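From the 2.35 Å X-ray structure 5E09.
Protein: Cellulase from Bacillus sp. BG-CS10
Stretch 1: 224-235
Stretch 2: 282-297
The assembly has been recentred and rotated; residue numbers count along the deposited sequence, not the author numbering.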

ATOM      1  N   HIS A 224       0.793  -7.861  -8.587  1.00 36.33           N
ATOM      2  CA  HIS A 224       0.801  -6.998  -7.414  1.00 37.62           C
ATOM      3  C   HIS A 224       1.380  -5.644  -7.789  1.00 38.67           C
ATOM      4  O   HIS A 224       2.171  -5.546  -8.722  1.00 41.88           O
ATOM      5  CB  HIS A 224       1.614  -7.618  -6.275  1.00 33.89           C
ATOM      6  CG  HIS A 224       0.986  -8.837  -5.677  1.00 39.78           C
ATOM      7  ND1 HIS A 224       1.600  -9.584  -4.690  1.00 39.40           N
ATOM      8  CD2 HIS A 224      -0.199  -9.443  -5.920  1.00 37.12           C
ATOM      9  CE1 HIS A 224       0.823 -10.593  -4.358  1.00 33.66           C
ATOM     10  NE2 HIS A 224      -0.276 -10.536  -5.089  1.00 36.13           N
ATOM     11  N   TYR A 225       0.998  -4.602  -7.058  1.00 39.95           N
ATOM     12  CA  TYR A 225       1.494  -3.262  -7.350  1.00 36.37           C
ATOM     13  C   TYR A 225       1.522  -2.383  -6.104  1.00 36.38           C
ATOM     14  O   TYR A 225       0.532  -2.270  -5.394  1.00 38.30           O
ATOM     15  CB  TYR A 225       0.641  -2.601  -8.431  1.00 29.75           C
ATOM     16  CG  TYR A 225       1.231  -1.309  -8.928  1.00 36.74           C
ATOM     17  CD1 TYR A 225       2.308  -1.316  -9.806  1.00 31.54           C
ATOM     18  CD2 TYR A 225       0.727  -0.082  -8.512  1.00 27.46           C
ATOM     19  CE1 TYR A 225       2.862  -0.144 -10.263  1.00 39.83           C
ATOM     20  CE2 TYR A 225       1.276   1.100  -8.965  1.00 30.77           C
ATOM     21  CZ  TYR A 225       2.342   1.063  -9.843  1.00 40.47           C
ATOM     22  OH  TYR A 225       2.895   2.232 -10.304  1.00 39.57           O
ATOM     23  N   TYR A 226       2.659  -1.746  -5.852  1.00 44.29           N
ATOM     24  CA  TYR A 226       2.832  -0.973  -4.628  1.00 37.94           C
ATOM     25  C   TYR A 226       3.365   0.419  -4.903  1.00 32.73           C
ATOM     26  O   TYR A 226       3.861   1.092  -4.004  1.00 42.87           O
ATOM     27  CB  TYR A 226       3.757  -1.712  -3.663  1.00 37.37           C
ATOM     28  CG  TYR A 226       3.051  -2.824  -2.933  1.00 52.11           C
ATOM     29  CD1 TYR A 226       2.348  -2.567  -1.760  1.00 50.91           C
ATOM     30  CD2 TYR A 226       3.063  -4.126  -3.424  1.00 37.85           C
ATOM     31  CE1 TYR A 226       1.682  -3.577  -1.087  1.00 54.61           C
ATOM     32  CE2 TYR A 226       2.398  -5.143  -2.759  1.00 46.72           C
ATOM     33  CZ  TYR A 226       1.710  -4.862  -1.590  1.00 45.12           C
ATOM     34  OH  TYR A 226       1.052  -5.867  -0.915  1.00 55.48           O
ATOM     35  N   GLY A 227       3.262   0.838  -6.159  1.00 42.00           N
ATOM     36  CA  GLY A 227       3.592   2.192  -6.545  1.00 33.58           C
ATOM     37  C   GLY A 227       5.036   2.368  -6.953  1.00 51.82           C
ATOM     38  O   GLY A 227       5.921   1.642  -6.492  1.00 42.98           O
ATOM     39  N   PHE A 228       5.254   3.337  -7.837  1.00 50.53           N
ATOM     40  CA  PHE A 228       6.583   3.781  -8.215  1.00 40.89           C
ATOM     41  C   PHE A 228       7.452   3.928  -6.967  1.00 45.61           C
ATOM     42  O   PHE A 228       7.171   4.751  -6.094  1.00 49.51           O
ATOM     43  CB  PHE A 228       6.487   5.095  -8.988  1.00 36.66           C
ATOM     44  CG  PHE A 228       7.799   5.597  -9.498  1.00 40.72           C
ATOM     45  CD1 PHE A 228       8.585   4.808 -10.322  1.00 47.17           C
ATOM     46  CD2 PHE A 228       8.243   6.871  -9.169  1.00 50.66           C
ATOM     47  CE1 PHE A 228       9.800   5.272 -10.803  1.00 40.89           C
ATOM     48  CE2 PHE A 228       9.458   7.344  -9.645  1.00 49.14           C
ATOM     49  CZ  PHE A 228      10.238   6.542 -10.463  1.00 47.60           C
ATOM     50  N   TRP A 229       8.500   3.111  -6.899  1.00 39.14           N
ATOM     51  CA  TRP A 229       9.259   2.892  -5.668  1.00 38.45           C
ATOM     52  C   TRP A 229       9.674   4.138  -4.860  1.00 34.55           C
ATOM     53  O   TRP A 229       9.415   4.195  -3.659  1.00 38.55           O
ATOM     54  CB  TRP A 229      10.509   2.056  -5.985  1.00 41.32           C
ATOM     55  CG  TRP A 229      11.348   1.826  -4.775  1.00 48.77           C
ATOM     56  CD1 TRP A 229      11.076   0.978  -3.738  1.00 35.64           C
ATOM     57  CD2 TRP A 229      12.582   2.471  -4.454  1.00 35.52           C
ATOM     58  NE1 TRP A 229      12.068   1.056  -2.792  1.00 48.97           N
ATOM     59  CE2 TRP A 229      13.010   1.969  -3.208  1.00 45.74           C
ATOM     60  CE3 TRP A 229      13.374   3.430  -5.098  1.00 42.32           C
ATOM     61  CZ2 TRP A 229      14.190   2.380  -2.595  1.00 43.00           C
ATOM     62  CZ3 TRP A 229      14.547   3.842  -4.488  1.00 50.36           C
ATOM     63  CH2 TRP A 229      14.944   3.317  -3.249  1.00 38.85           C
ATOM     64  N   PRO A 230      10.319   5.135  -5.495  1.00 42.21           N
ATOM     65  CA  PRO A 230      10.806   6.242  -4.657  1.00 28.97           C
ATOM     66  C   PRO A 230       9.692   7.021  -3.946  1.00 39.08           C
ATOM     67  O   PRO A 230       9.875   7.490  -2.820  1.00 35.49           O
ATOM     68  CB  PRO A 230      11.532   7.150  -5.660  1.00 38.41           C
ATOM     69  CG  PRO A 230      11.740   6.326  -6.875  1.00 34.88           C
ATOM     70  CD  PRO A 230      10.620   5.356  -6.920  1.00 40.67           C
ATOM     71  N   PHE A 231       8.548   7.166  -4.605  1.00 41.89           N
ATOM     72  CA  PHE A 231       7.404   7.812  -3.980  1.00 30.05           C
ATOM     73  C   PHE A 231       6.801   6.922  -2.897  1.00 39.17           C
ATOM     74  O   PHE A 231       6.421   7.402  -1.829  1.00 35.33           O
ATOM     75  CB  PHE A 231       6.335   8.162  -5.019  1.00 32.26           C
ATOM     76  CG  PHE A 231       5.018   8.562  -4.416  1.00 44.65           C
ATOM     77  CD1 PHE A 231       4.862   9.799  -3.801  1.00 44.65           C
ATOM     78  CD2 PHE A 231       3.936   7.698  -4.449  1.00 38.97           C
ATOM     79  CE1 PHE A 231       3.652  10.160  -3.238  1.00 34.63           C
ATOM     80  CE2 PHE A 231       2.723   8.056  -3.893  1.00 31.74           C
ATOM     81  CZ  PHE A 231       2.582   9.285  -3.285  1.00 38.36           C
ATOM     82  N   SER A 232       6.727   5.622  -3.171  1.00 26.66           N
ATOM     83  CA  SER A 232       6.032   4.714  -2.276  1.00 37.21           C
ATOM     84  C   SER A 232       6.729   4.575  -0.923  1.00 33.76           C
ATOM     85  O   SER A 232       6.079   4.270   0.070  1.00 36.75           O
ATOM     86  CB  SER A 232       5.872   3.337  -2.926  1.00 34.58           C
ATOM     87  OG  SER A 232       7.127   2.709  -3.096  1.00 51.66           O
ATOM     88  N   VAL A 233       8.044   4.789  -0.878  1.00 33.48           N
ATOM     89  CA  VAL A 233       8.769   4.732   0.391  1.00 33.91           C
ATOM     90  C   VAL A 233       9.301   6.100   0.811  1.00 36.77           C
ATOM     91  O   VAL A 233       9.975   6.212   1.833  1.00 46.12           O
ATOM     92  CB  VAL A 233       9.964   3.738   0.339  1.00 45.15           C
ATOM     93  CG1 VAL A 233       9.490   2.333  -0.024  1.00 34.61           C
ATOM     94  CG2 VAL A 233      11.036   4.230  -0.628  1.00 27.50           C
ATOM     95  N   ASN A 234       8.997   7.126   0.018  1.00 31.92           N
ATOM     96  CA  ASN A 234       9.408   8.504   0.302  1.00 39.70           C
ATOM     97  C   ASN A 234      10.922   8.628   0.429  1.00 43.07           C
ATOM     98  O   ASN A 234      11.457   8.804   1.527  1.00 37.02           O
ATOM     99  CB  ASN A 234       8.731   9.036   1.575  1.00 30.73           C
ATOM    100  CG  ASN A 234       8.899  10.555   1.751  1.00 39.89           C
ATOM    101  OD1 ASN A 234       9.726  11.188   1.092  1.00 37.22           O
ATOM    102  ND2 ASN A 234       8.126  11.132   2.660  1.00 35.81           N
ATOM    103  N   VAL A 235      11.599   8.545  -0.712  1.00 39.16           N
ATOM    104  CA  VAL A 235      13.046   8.684  -0.776  1.00 38.96           C
ATOM    105  C   VAL A 235      13.401   9.415  -2.068  1.00 37.37           C
ATOM    106  O   VAL A 235      12.567   9.506  -2.974  1.00 45.65           O
ATOM    107  CB  VAL A 235      13.746   7.305  -0.722  1.00 45.44           C
ATOM    108  CG1 VAL A 235      13.556   6.558  -2.041  1.00 31.44           C
ATOM    109  CG2 VAL A 235      15.226   7.453  -0.372  1.00 38.97           C
ATOM    110  N   ASP A 282       2.021   7.109   8.047  1.00 41.22           N
ATOM    111  CA  ASP A 282       2.462   8.497   8.184  1.00 48.95           C
ATOM    112  C   ASP A 282       3.657   8.847   7.292  1.00 45.14           C
ATOM    113  O   ASP A 282       4.137   9.975   7.302  1.00 43.42           O
ATOM    114  CB  ASP A 282       2.824   8.791   9.645  1.00 47.38           C
ATOM    115  CG  ASP A 282       1.619   8.740  10.572  1.00 70.44           C
ATOM    116  OD1 ASP A 282       0.478   8.931  10.090  1.00 68.05           O
ATOM    117  OD2 ASP A 282       1.818   8.515  11.785  1.00 82.18           O
ATOM    118  N   VAL A 283       4.134   7.873   6.529  1.00 46.20           N
ATOM    119  CA  VAL A 283       5.305   8.047   5.678  1.00 39.41           C
ATOM    120  C   VAL A 283       4.945   8.784   4.374  1.00 44.29           C
ATOM    121  O   VAL A 283       5.783   9.454   3.760  1.00 39.21           O
ATOM    122  CB  VAL A 283       5.941   6.661   5.389  1.00 43.44           C
ATOM    123  CG1 VAL A 283       6.952   6.720   4.270  1.00 46.17           C
ATOM    124  CG2 VAL A 283       6.571   6.106   6.659  1.00 37.02           C
ATOM    125  N   ILE A 284       3.684   8.674   3.972  1.00 37.49           N
ATOM    126  CA  ILE A 284       3.191   9.362   2.789  1.00 33.53           C
ATOM    127  C   ILE A 284       2.263  10.484   3.230  1.00 32.00           C
ATOM    128  O   ILE A 284       1.300  10.235   3.950  1.00 41.54           O
ATOM    129  CB  ILE A 284       2.432   8.394   1.842  1.00 52.16           C
ATOM    130  CG1 ILE A 284       3.217   7.092   1.659  1.00 38.54           C
ATOM    131  CG2 ILE A 284       2.121   9.060   0.496  1.00 30.06           C
ATOM    132  CD1 ILE A 284       4.604   7.293   1.113  1.00 44.18           C
ATOM    133  N   GLN A 285       2.555  11.715   2.816  1.00 34.28           N
ATOM    134  CA  GLN A 285       1.721  12.854   3.194  1.00 34.06           C
ATOM    135  C   GLN A 285       0.283  12.613   2.725  1.00 39.65           C
ATOM    136  O   GLN A 285       0.059  12.124   1.614  1.00 33.70           O
ATOM    137  CB  GLN A 285       2.281  14.154   2.611  1.00 34.68           C
ATOM    138  CG  GLN A 285       1.831  15.417   3.339  1.00 32.09           C
ATOM    139  CD  GLN A 285       0.492  15.953   2.841  1.00 40.97           C
ATOM    140  OE1 GLN A 285       0.075  15.683   1.711  1.00 35.48           O
ATOM    141  NE2 GLN A 285      -0.192  16.711   3.696  1.00 29.58           N
ATOM    142  N   GLN A 286      -0.677  12.947   3.583  1.00 35.16           N
ATOM    143  CA  GLN A 286      -2.073  12.536   3.411  1.00 37.46           C
ATOM    144  C   GLN A 286      -2.692  12.879   2.046  1.00 33.13           C
ATOM    145  O   GLN A 286      -3.274  12.012   1.381  1.00 40.26           O
ATOM    146  CB  GLN A 286      -2.924  13.148   4.531  1.00 31.36           C
ATOM    147  CG  GLN A 286      -4.359  12.645   4.586  1.00 39.82           C
ATOM    148  CD  GLN A 286      -4.479  11.182   5.016  1.00 54.09           C
ATOM    149  OE1 GLN A 286      -3.478  10.473   5.178  1.00 48.93           O
ATOM    150  NE2 GLN A 286      -5.715  10.732   5.216  1.00 34.84           N
ATOM    151  N   GLY A 287      -2.563  14.133   1.625  1.00 34.67           N
ATOM    152  CA  GLY A 287      -3.128  14.559   0.355  1.00 39.29           C
ATOM    153  C   GLY A 287      -2.535  13.813  -0.826  1.00 37.28           C
ATOM    154  O   GLY A 287      -3.241  13.428  -1.769  1.00 38.75           O
ATOM    155  N   GLU A 288      -1.226  13.600  -0.764  1.00 40.85           N
ATOM    156  CA  GLU A 288      -0.512  12.899  -1.823  1.00 40.61           C
ATOM    157  C   GLU A 288      -0.916  11.421  -1.866  1.00 40.04           C
ATOM    158  O   GLU A 288      -1.078  10.842  -2.947  1.00 36.74           O
ATOM    159  CB  GLU A 288       0.997  13.054  -1.624  1.00 41.63           C
ATOM    160  CG  GLU A 288       1.461  14.507  -1.605  1.00 31.23           C
ATOM    161  CD  GLU A 288       1.069  15.271  -2.869  1.00 46.79           C
ATOM    162  OE1 GLU A 288       1.393  14.808  -3.982  1.00 54.06           O
ATOM    163  OE2 GLU A 288       0.431  16.338  -2.752  1.00 53.63           O
ATOM    164  N   LYS A 289      -1.099  10.828  -0.687  1.00 29.28           N
ATOM    165  CA  LYS A 289      -1.594   9.457  -0.578  1.00 37.00           C
ATOM    166  C   LYS A 289      -2.967   9.313  -1.253  1.00 39.32           C
ATOM    167  O   LYS A 289      -3.172   8.442  -2.121  1.00 38.93           O
ATOM    168  CB  LYS A 289      -1.679   9.038   0.894  1.00 28.08           C
ATOM    169  CG  LYS A 289      -2.362   7.698   1.128  1.00 40.42           C
ATOM    170  CD  LYS A 289      -2.957   7.605   2.529  1.00 36.89           C
ATOM    171  CE  LYS A 289      -1.916   7.917   3.591  1.00 58.86           C
ATOM    172  NZ  LYS A 289      -2.530   7.965   4.943  1.00 59.78           N
ATOM    173  N   LEU A 290      -3.899  10.180  -0.851  1.00 41.02           N
ATOM    174  CA  LEU A 290      -5.240  10.195  -1.441  1.00 33.86           C
ATOM    175  C   LEU A 290      -5.198  10.346  -2.963  1.00 36.80           C
ATOM    176  O   LEU A 290      -5.865   9.600  -3.688  1.00 39.62           O
ATOM    177  CB  LEU A 290      -6.076  11.321  -0.835  1.00 35.60           C
ATOM    178  CG  LEU A 290      -6.332  11.261   0.671  1.00 38.75           C
ATOM    179  CD1 LEU A 290      -7.059  12.511   1.141  1.00 39.74           C
ATOM    180  CD2 LEU A 290      -7.115  10.013   1.035  1.00 31.17           C
ATOM    181  N   LYS A 291      -4.410  11.301  -3.448  1.00 34.02           N
ATOM    182  CA  LYS A 291      -4.299  11.498  -4.892  1.00 39.78           C
ATOM    183  C   LYS A 291      -3.759  10.248  -5.604  1.00 42.91           C
ATOM    184  O   LYS A 291      -4.237   9.875  -6.694  1.00 41.30           O
ATOM    185  CB  LYS A 291      -3.427  12.720  -5.193  1.00 43.11           C
ATOM    186  CG  LYS A 291      -4.139  14.050  -4.914  1.00 48.94           C
ATOM    187  CD  LYS A 291      -3.319  15.257  -5.374  1.00 42.33           C
ATOM    188  CE  LYS A 291      -2.157  15.526  -4.438  1.00 38.20           C
ATOM    189  NZ  LYS A 291      -1.461  16.804  -4.767  1.00 43.81           N
ATOM    190  N   PHE A 292      -2.786   9.586  -4.977  1.00 45.52           N
ATOM    191  CA  PHE A 292      -2.242   8.354  -5.535  1.00 40.06           C
ATOM    192  C   PHE A 292      -3.340   7.312  -5.705  1.00 40.63           C
ATOM    193  O   PHE A 292      -3.538   6.779  -6.802  1.00 36.84           O
ATOM    194  CB  PHE A 292      -1.121   7.784  -4.659  1.00 38.50           C
ATOM    195  CG  PHE A 292      -0.663   6.413  -5.089  1.00 37.27           C
ATOM    196  CD1 PHE A 292       0.300   6.268  -6.078  1.00 43.54           C
ATOM    197  CD2 PHE A 292      -1.204   5.272  -4.518  1.00 31.22           C
ATOM    198  CE1 PHE A 292       0.719   5.005  -6.487  1.00 34.63           C
ATOM    199  CE2 PHE A 292      -0.796   4.013  -4.925  1.00 37.96           C
ATOM    200  CZ  PHE A 292       0.168   3.880  -5.913  1.00 32.79           C
ATOM    201  N   PHE A 293      -4.053   7.013  -4.624  1.00 40.13           N
ATOM    202  CA  PHE A 293      -5.065   5.959  -4.703  1.00 43.13           C
ATOM    203  C   PHE A 293      -6.223   6.313  -5.644  1.00 42.65           C
ATOM    204  O   PHE A 293      -6.746   5.438  -6.343  1.00 45.02           O
ATOM    205  CB  PHE A 293      -5.579   5.614  -3.305  1.00 31.77           C
ATOM    206  CG  PHE A 293      -4.631   4.744  -2.525  1.00 38.75           C
ATOM    207  CD1 PHE A 293      -4.631   3.368  -2.701  1.00 34.21           C
ATOM    208  CD2 PHE A 293      -3.718   5.301  -1.641  1.00 42.73           C
ATOM    209  CE1 PHE A 293      -3.748   2.551  -2.000  1.00 35.32           C
ATOM    210  CE2 PHE A 293      -2.829   4.492  -0.929  1.00 43.90           C
ATOM    211  CZ  PHE A 293      -2.847   3.113  -1.113  1.00 35.51           C
ATOM    212  N   GLU A 294      -6.603   7.590  -5.687  1.00 44.50           N
ATOM    213  CA  GLU A 294      -7.656   8.035  -6.607  1.00 48.74           C
ATOM    214  C   GLU A 294      -7.249   7.785  -8.066  1.00 40.01           C
ATOM    215  O   GLU A 294      -8.005   7.195  -8.861  1.00 39.82           O
ATOM    216  CB  GLU A 294      -7.965   9.522  -6.383  1.00 47.62           C
ATOM    217  CG  GLU A 294      -9.242  10.030  -7.058  1.00 43.02           C
ATOM    218  CD  GLU A 294      -9.027  10.452  -8.498  1.00 49.24           C
ATOM    219  OE1 GLU A 294      -7.896  10.871  -8.841  1.00 40.43           O
ATOM    220  OE2 GLU A 294      -9.993  10.359  -9.290  1.00 46.47           O
ATOM    221  N   PHE A 295      -6.046   8.235  -8.408  1.00 39.46           N
ATOM    222  CA  PHE A 295      -5.503   8.028  -9.745  1.00 44.26           C
ATOM    223  C   PHE A 295      -5.431   6.535 -10.111  1.00 37.51           C
ATOM    224  O   PHE A 295      -5.963   6.089 -11.148  1.00 41.75           O
ATOM    225  CB  PHE A 295      -4.121   8.674  -9.823  1.00 35.72           C
ATOM    226  CG  PHE A 295      -3.565   8.768 -11.207  1.00 41.98           C
ATOM    227  CD1 PHE A 295      -3.885   9.839 -12.025  1.00 44.17           C
ATOM    228  CD2 PHE A 295      -2.700   7.800 -11.683  1.00 35.27           C
ATOM    229  CE1 PHE A 295      -3.359   9.933 -13.306  1.00 52.94           C
ATOM    230  CE2 PHE A 295      -2.169   7.889 -12.957  1.00 45.60           C
ATOM    231  CZ  PHE A 295      -2.497   8.955 -13.771  1.00 44.10           C
ATOM    232  N   LEU A 296      -4.786   5.767  -9.237  1.00 42.16           N
ATOM    233  CA  LEU A 296      -4.621   4.329  -9.435  1.00 42.82           C
ATOM    234  C   LEU A 296      -5.943   3.614  -9.699  1.00 41.21           C
ATOM    235  O   LEU A 296      -6.077   2.875 -10.684  1.00 38.20           O
ATOM    236  CB  LEU A 296      -3.939   3.698  -8.218  1.00 36.52           C
ATOM    237  CG  LEU A 296      -3.800   2.172  -8.256  1.00 42.53           C
ATOM    238  CD1 LEU A 296      -2.992   1.732  -9.472  1.00 32.67           C
ATOM    239  CD2 LEU A 296      -3.178   1.635  -6.971  1.00 37.30           C
ATOM    240  N   ILE A 297      -6.922   3.821  -8.820  1.00 39.78           N
ATOM    241  CA  ILE A 297      -8.172   3.085  -8.966  1.00 45.87           C
ATOM    242  C   ILE A 297      -8.945   3.557 -10.207  1.00 43.44           C
ATOM    243  O   ILE A 297      -9.600   2.745 -10.873  1.00 37.40           O
ATOM    244  CB  ILE A 297      -9.034   3.191  -7.699  1.00 37.43           C
ATOM    245  CG1 ILE A 297      -8.329   2.458  -6.557  1.00 33.27           C
ATOM    246  CG2 ILE A 297     -10.411   2.573  -7.928  1.00 32.17           C
ATOM    247  CD1 ILE A 297      -8.982   2.622  -5.207  1.00 39.60           C
TER

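Packing of a short helical turn and its flanking loops (224-235) against the start of a longer helix (286-297) and the segment leading into it, burying 442 Å² in total. Asn-234 CA lies 6.8 Å from Ile-284 CA and Gly-227 CA 8.5 Å from Phe-292 CA, so stretch 1 is met in reverse order as stretch 2 advances. Near the start of stretch 2, in the 3-10 segment, Val-283 offers its backbone carbonyl to Asn-234, whose CA-to-CB bond points toward stretch 2. The bond from Asn-234 ND2 to Val-283 O, 3.1 Å and nearly straight at 164°, is the only hydrogen bond between the stretches. Asn-234 leaves the helix with positive phi in a Schellman motif, and its CB also rests 4.0 Å from Val-283 CG1. Ile-284 turns its side-chain end inward: its CD1 lies 3.5 Å from both Phe-231 O and Ser-232 O, van der Waals contacts of a methyl against carbonyls, while its CG2 meets Phe-231 CZ at 3.8 Å, an apolar contact. Gln-285 caps the following helix, its OE1 accepting weak bonds from Gly-287 N (3.1 Å) and Glu-288 N (3.5 Å). Glu-288 points its CB toward stretch 1, 4.2 Å from Phe-231 CE1, while its OE2 forms a salt bridge with Lys-291 NZ at 2.8 Å within the helix and its OE1 is bonded elsewhere in the structure. Phe-231, with the largest covered area of any residue here, also meets Phe-292: Phe-231 CE2 approaches Phe-292 CD1 at 3.7 Å; the two rings are oblique, their planes at 36° and centroids 5.8 Å apart. Gly-227 CA lies 3.9 Å from Phe-292 CZ. An ideal CB on Gly-227 would sit 3.2 Å from Phe-292 CZ, and at phi 90°, psi 151° it would also jam against Tyr-226 O, which alone calls for glycine. Tyr-225 CE2 comes to the edge of the Phe-292 ring, 4.3 Å from Phe-292 CZ. One turn further, Leu-296 closes the contact, its CD1 4.2 Å from Tyr-225 CD2.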